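Side-chain contacts in putative uncharacterized protein (Enterobacter cloacae, PDB 4HFK), which probably acts as an immunity protein of a type VI secretion system, protecting the bacterium by neutralising a toxic cell-wall amidase effector: residues Asp29-Ser32 and Leu33-Ala37; Asn88-Ala91 and Ile92-Leu95. All coordinates share one frame; numbering follows the deposited sequence.

Contact 1: residues Asp29-Ser32 and Leu33-Ala37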
ATOM      1  N   ASP B  29       2.532  12.473  -6.417  1.00 11.80           N
ATOM      2  CA  ASP B  29       2.754  13.645  -7.265  1.00 17.29           C
ATOM      3  C   ASP B  29       2.312  13.222  -8.652  1.00 22.37           C
ATOM      4  O   ASP B  29       3.112  13.161  -9.590  1.00 20.96           O
ATOM      5  CB  ASP B  29       4.235  14.048  -7.277  1.00 13.74           C
ATOM      6  CG  ASP B  29       5.139  12.930  -7.772  1.00 21.77           C
ATOM      7  OD1 ASP B  29       4.843  11.748  -7.470  1.00 23.65           O
ATOM      8  OD2 ASP B  29       6.114  13.226  -8.503  1.00 18.93           O
ATOM      9  N   SER B  30       1.025  12.908  -8.764  1.00 13.01           N
ATOM     10  CA  SER B  30       0.472  12.299  -9.963  1.00 13.59           C
ATOM     11  C   SER B  30      -1.050  12.336  -9.870  1.00 17.10           C
ATOM     12  O   SER B  30      -1.647  11.771  -8.939  1.00 12.08           O
ATOM     13  CB  SER B  30       0.947  10.854 -10.089  1.00 17.03           C
ATOM     14  OG  SER B  30       0.272  10.190 -11.147  1.00 15.73           O
ATOM     15  N   LYS B  31      -1.672  13.019 -10.821  1.00 13.64           N
ATOM     16  CA  LYS B  31      -3.120  13.141 -10.849  1.00 16.58           C
ATOM     17  C   LYS B  31      -3.783  11.789 -11.101  1.00 15.08           C
ATOM     18  O   LYS B  31      -4.779  11.460 -10.462  1.00 12.36           O
ATOM     19  CB  LYS B  31      -3.537  14.152 -11.915  1.00 20.40           C
ATOM     20  CG  LYS B  31      -5.041  14.384 -12.025  1.00 25.86           C
ATOM     21  CD  LYS B  31      -5.317  15.628 -12.880  1.00 30.40           C
ATOM     22  CE  LYS B  31      -6.813  15.929 -12.992  1.00 42.37           C
ATOM     23  NZ  LYS B  31      -7.519  14.956 -13.874  1.00 40.35           N
ATOM     24  N   SER B  32      -3.229  11.002 -12.022  1.00 13.05           N
ATOM     25  CA  SER B  32      -3.803   9.693 -12.327  1.00 16.58           C
ATOM     26  C   SER B  32      -3.660   8.755 -11.138  1.00 15.19           C
ATOM     27  O   SER B  32      -4.575   7.992 -10.829  1.00 14.08           O
ATOM     28  CB  SER B  32      -3.133   9.067 -13.550  1.00 16.51           C
ATOM     29  OG  SER B  32      -3.246   9.927 -14.674  1.00 29.81           O
ATOM     30  N   LEU B  33      -2.514   8.812 -10.471  1.00 11.98           N
ATOM     31  CA  LEU B  33      -2.271   7.894  -9.374  1.00 15.30           C
ATOM     32  C   LEU B  33      -3.133   8.281  -8.176  1.00 14.39           C
ATOM     33  O   LEU B  33      -3.661   7.413  -7.481  1.00 11.32           O
ATOM     34  CB  LEU B  33      -0.791   7.841  -9.011  1.00 12.79           C
ATOM     35  CG  LEU B  33      -0.347   6.611  -8.219  1.00 24.50           C
ATOM     36  CD1 LEU B  33      -1.249   5.420  -8.490  1.00 20.25           C
ATOM     37  CD2 LEU B  33       1.041   6.257  -8.639  1.00 27.08           C
ATOM     38  N   LYS B  34      -3.304   9.584  -7.962  1.00 10.80           N
ATOM     39  CA  LYS B  34      -4.204  10.060  -6.917  1.00 11.73           C
ATOM     40  C   LYS B  34      -5.646   9.604  -7.145  1.00 15.61           C
ATOM     41  O   LYS B  34      -6.310   9.145  -6.206  1.00 12.19           O
ATOM     42  CB  LYS B  34      -4.142  11.589  -6.790  1.00 12.56           C
ATOM     43  CG  LYS B  34      -4.970  12.114  -5.629  1.00 17.25           C
ATOM     44  CD  LYS B  34      -4.962  13.636  -5.562  1.00 30.96           C
ATOM     45  CE  LYS B  34      -5.353  14.112  -4.165  1.00 34.49           C
ATOM     46  NZ  LYS B  34      -6.433  13.269  -3.583  1.00 26.31           N
ATOM     47  N   GLU B  35      -6.140   9.726  -8.380  1.00 11.91           N
ATOM     48  CA  GLU B  35      -7.495   9.265  -8.680  1.00 13.37           C
ATOM     49  C   GLU B  35      -7.616   7.751  -8.453  1.00 10.99           C
ATOM     50  O   GLU B  35      -8.614   7.275  -7.914  1.00  9.79           O
ATOM     51  CB  GLU B  35      -7.905   9.643 -10.110  1.00 13.32           C
ATOM     52  CG  GLU B  35      -7.968  11.153 -10.339  1.00 22.41           C
ATOM     53  CD  GLU B  35      -8.163  11.544 -11.804  1.00 33.81           C
ATOM     54  OE1 GLU B  35      -8.254  10.642 -12.673  1.00 32.96           O
ATOM     55  OE2 GLU B  35      -8.225  12.765 -12.081  1.00 34.64           O
ATOM     56  N   ASP B  36      -6.593   7.002  -8.865  1.00  7.20           N
ATOM     57  CA  ASP B  36      -6.583   5.551  -8.681  1.00  9.56           C
ATOM     58  C   ASP B  36      -6.605   5.183  -7.181  1.00  9.86           C
ATOM     59  O   ASP B  36      -7.406   4.348  -6.733  1.00  7.91           O
ATOM     60  CB  ASP B  36      -5.355   4.961  -9.385  1.00 10.12           C
ATOM     61  CG  ASP B  36      -5.328   3.435  -9.358  1.00 13.12           C
ATOM     62  OD1 ASP B  36      -5.453   2.844  -8.263  1.00 11.95           O
ATOM     63  OD2 ASP B  36      -5.166   2.818 -10.438  1.00 14.01           O
ATOM     64  N   ALA B  37      -5.733   5.823  -6.408  1.00  7.80           N
ATOM     65  CA  ALA B  37      -5.652   5.562  -4.979  1.00  6.85           C
ATOM     66  C   ALA B  37      -6.961   5.922  -4.260  1.00  9.84           C
ATOM     67  O   ALA B  37      -7.386   5.210  -3.346  1.00  8.27           O
ATOM     68  CB  ALA B  37      -4.471   6.310  -4.370  1.00  8.19           C
TER
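S30 and L33 pack tightly at the start of helix 31-47. The hydroxyl oxygen S30 OG accepts a hydrogen bond from L33 N at 3.2 Å and also presses on L33 CB, 3.3 Å from OG. With chi1 of S30 at 172°, OG swings to the side of its own carbonyl carbon, facing the first turn. The same OG is hydrogen-bonded to D29 of the second subunit, so the cap also belongs to the subunit interface, where L33 meets L33 of that subunit. Behind it the helix ladder begins: K34 N to S30 O at 2.9 Å, then E35 N to K31 O and D36 N to S32 O. D36 lies buried on this side, its two carboxylate oxygens accepting from the backbone amides of Q79 and I80 of the second subunit.

The solvent side is looser. Here K31 runs out extended and bends at its last torsion, chi4 -73°, bringing K31 NZ within 2.9 Å of E35 OE2. The ammonium meets the syn side of that oxygen, 20° out of the carboxylate plane, in an exposed salt bridge. Together these features make a serine N-cap followed by an i to i+4 lysine-glutamate pair bridging the first turn of an alpha-helix to the second.

Contact 2: residues Asn88-Ala91 and Ile92-Leu95; sequences NSDA and IRPL. With SO4 (sulfate ion), chain E.
R93 leaves the backbone with CG opposite its own N (chi1 -167°) and then folds sharply at chi3, -17°, which turns the guanidinium back over the preceding turn. D90 runs alongside it, pointing the same way. The two charged groups meet through R93 NH2 and D90 OD1, 2.7 Å apart, in a nearly straight salt bridge. OD1 lies in the guanidinium plane and is approached almost along its own C-O axis, while the carboxylate is turned 79° against the guanidinium. NH2 makes a second, weak bond to N88 O, at 3.3 Å. The other terminal nitrogen works outward: R93 NH1 donates to O1 of a sulfate, probably from the crystallisation liquor, at 2.9 Å. NH1 also donates to a water that lies 2.8 Å from N88 OD1, while N88 ND2 is bonded to T84 O of helix 79-87. S89 O lies over one guanidinium face, offset toward its rim.

Beneath this polar layer the turn is held by the S89 hydroxyl and by backbone bonds. I92 N donates to S89 OG at 3.3 Å, and the hydroxyl is also bonded to I86 O of helix 79-87. S89 O takes weak bonds from the amides of I92 and R93. The I92 side chain is buried against helices 11-27 and 52-66.

K96 and Q12 also bind the sulfate. Carboxylate and sulfate, on separate terminal nitrogens, probably fix the guanidinium's rotation, with D90 partly offsetting its charge.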
ATOM      1  N   ASN B  88      -1.062   1.785  10.495  1.00  7.84           N
ATOM      2  CA  ASN B  88      -0.894   0.911  11.650  1.00  9.65           C
ATOM      3  C   ASN B  88      -0.476   1.639  12.921  1.00 11.34           C
ATOM      4  O   ASN B  88       0.015   1.011  13.869  1.00 10.17           O
ATOM      5  CB  ASN B  88       0.122  -0.183  11.319  1.00  7.01           C
ATOM      6  CG  ASN B  88      -0.407  -1.147  10.284  1.00 13.36           C
ATOM      7  OD1 ASN B  88      -1.117  -2.095  10.621  1.00 15.22           O
ATOM      8  ND2 ASN B  88      -0.104  -0.888   9.008  1.00  9.37           N
ATOM      9  N   SER B  89      -0.677   2.954  12.952  1.00  7.51           N
ATOM     10  CA  SER B  89      -0.247   3.750  14.094  1.00  8.95           C
ATOM     11  C   SER B  89      -1.256   3.717  15.237  1.00 11.60           C
ATOM     12  O   SER B  89      -2.447   3.442  15.024  1.00  8.28           O
ATOM     13  CB  SER B  89      -0.011   5.205  13.675  1.00  9.72           C
ATOM     14  OG  SER B  89      -1.247   5.848  13.400  1.00 10.34           O
ATOM     15  N   ASP B  90      -0.768   4.013  16.442  1.00  8.32           N
ATOM     16  CA  ASP B  90      -1.616   4.156  17.622  1.00 12.91           C
ATOM     17  C   ASP B  90      -2.650   5.271  17.431  1.00 11.04           C
ATOM     18  O   ASP B  90      -3.780   5.173  17.912  1.00  9.80           O
ATOM     19  CB  ASP B  90      -0.760   4.450  18.865  1.00 13.85           C
ATOM     20  CG  ASP B  90      -0.021   3.220  19.390  1.00 19.16           C
ATOM     21  OD1 ASP B  90      -0.076   2.142  18.753  1.00 15.00           O
ATOM     22  OD2 ASP B  90       0.631   3.340  20.458  1.00 24.30           O
ATOM     23  N   ALA B  91      -2.270   6.330  16.724  1.00  9.51           N
ATOM     24  CA  ALA B  91      -3.197   7.441  16.508  1.00 12.98           C
ATOM     25  C   ALA B  91      -4.420   7.038  15.679  1.00 10.24           C
ATOM     26  O   ALA B  91      -5.517   7.560  15.871  1.00 13.37           O
ATOM     27  CB  ALA B  91      -2.475   8.633  15.878  1.00 12.42           C
ATOM     28  N   ILE B  92      -4.236   6.111  14.749  1.00 10.11           N
ATOM     29  CA  ILE B  92      -5.339   5.650  13.912  1.00  8.29           C
ATOM     30  C   ILE B  92      -6.148   4.561  14.633  1.00 11.36           C
ATOM     31  O   ILE B  92      -7.349   4.395  14.388  1.00  9.98           O
ATOM     32  CB  ILE B  92      -4.796   5.134  12.553  1.00  8.32           C
ATOM     33  CG1 ILE B  92      -4.441   6.322  11.636  1.00 10.72           C
ATOM     34  CG2 ILE B  92      -5.791   4.197  11.864  1.00  7.66           C
ATOM     35  CD1 ILE B  92      -5.672   7.016  11.016  1.00  6.54           C
ATOM     36  N   ARG B  93      -5.488   3.847  15.550  1.00  9.55           N
ATOM     37  CA  ARG B  93      -6.051   2.625  16.148  1.00 13.40           C
ATOM     38  C   ARG B  93      -7.466   2.733  16.756  1.00 12.64           C
ATOM     39  O   ARG B  93      -8.310   1.883  16.486  1.00 19.31           O
ATOM     40  CB  ARG B  93      -5.064   1.954  17.140  1.00 12.40           C
ATOM     41  CG  ARG B  93      -5.491   0.514  17.524  1.00 19.16           C
ATOM     42  CD  ARG B  93      -4.406  -0.342  18.213  1.00 13.88           C
ATOM     43  NE  ARG B  93      -3.042   0.175  18.058  1.00 17.43           N
ATOM     44  CZ  ARG B  93      -2.234  -0.148  17.053  1.00 20.34           C
ATOM     45  NH1 ARG B  93      -2.659  -0.974  16.112  1.00 17.19           N
ATOM     46  NH2 ARG B  93      -1.011   0.369  16.975  1.00 27.10           N
ATOM     47  N   PRO B  94      -7.738   3.765  17.566  1.00 14.60           N
ATOM     48  CA  PRO B  94      -9.096   3.772  18.125  1.00 21.03           C
ATOM     49  C   PRO B  94     -10.194   3.976  17.079  1.00 21.78           C
ATOM     50  O   PRO B  94     -11.348   3.622  17.338  1.00 18.50           O
ATOM     51  CB  PRO B  94      -9.083   4.970  19.080  1.00 20.58           C
ATOM     52  CG  PRO B  94      -7.942   5.835  18.614  1.00 21.40           C
ATOM     53  CD  PRO B  94      -6.920   4.877  18.087  1.00 15.15           C
ATOM     54  N   LEU B  95      -9.843   4.533  15.921  1.00 15.26           N
ATOM     55  CA  LEU B  95     -10.820   4.743  14.861  1.00 13.10           C
ATOM     56  C   LEU B  95     -11.205   3.420  14.184  1.00 11.94           C
ATOM     57  O   LEU B  95     -12.094   3.379  13.327  1.00 14.54           O
ATOM     58  CB  LEU B  95     -10.287   5.766  13.860  1.00 10.43           C
ATOM     59  CG  LEU B  95      -9.935   7.078  14.570  1.00 16.36           C
ATOM     60  CD1 LEU B  95      -9.205   8.030  13.647  1.00 12.08           C
ATOM     61  CD2 LEU B  95     -11.198   7.738  15.152  1.00 19.69           C
TER
HETATM   62  S   SO4 E 200      -5.737  -3.744  15.609  1.00 24.27           S
HETATM   63  O1  SO4 E 200      -5.147  -2.398  15.564  1.00 13.03           O
HETATM   64  O2  SO4 E 200      -6.202  -4.105  14.257  1.00 19.83           O
HETATM   65  O3  SO4 E 200      -4.723  -4.711  16.048  1.00 20.49           O
HETATM   66  O4  SO4 E 200      -6.854  -3.787  16.556  1.00 15.17           O
HETATM   67  O   HOH W   1      -1.890  -2.254  13.275  1.00 12.99           O

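How the contacts relate
From the N terminus, the chain runs through helix 11-27 and turns into contact 1, which starts helix 31-47. Helices 52-66 and 79-87 follow, and contact 2 then forms the turn after the last of them. Both contacts are local and come in series, so neither encloses or crosses the other. Their centres lie about 25 Å apart, on opposite sides of the chain's centre, with nearest atoms about 15 Å apart. Contact 1, just after the short link from helix 11-27, closes only a local turn, whereas contact 2 lays the C-terminal segment against helices 11-27 and 52-66. Both touch the second subunit: residues 29-37 bond and pack there, while N88 and S89 pack against its F9 and P4.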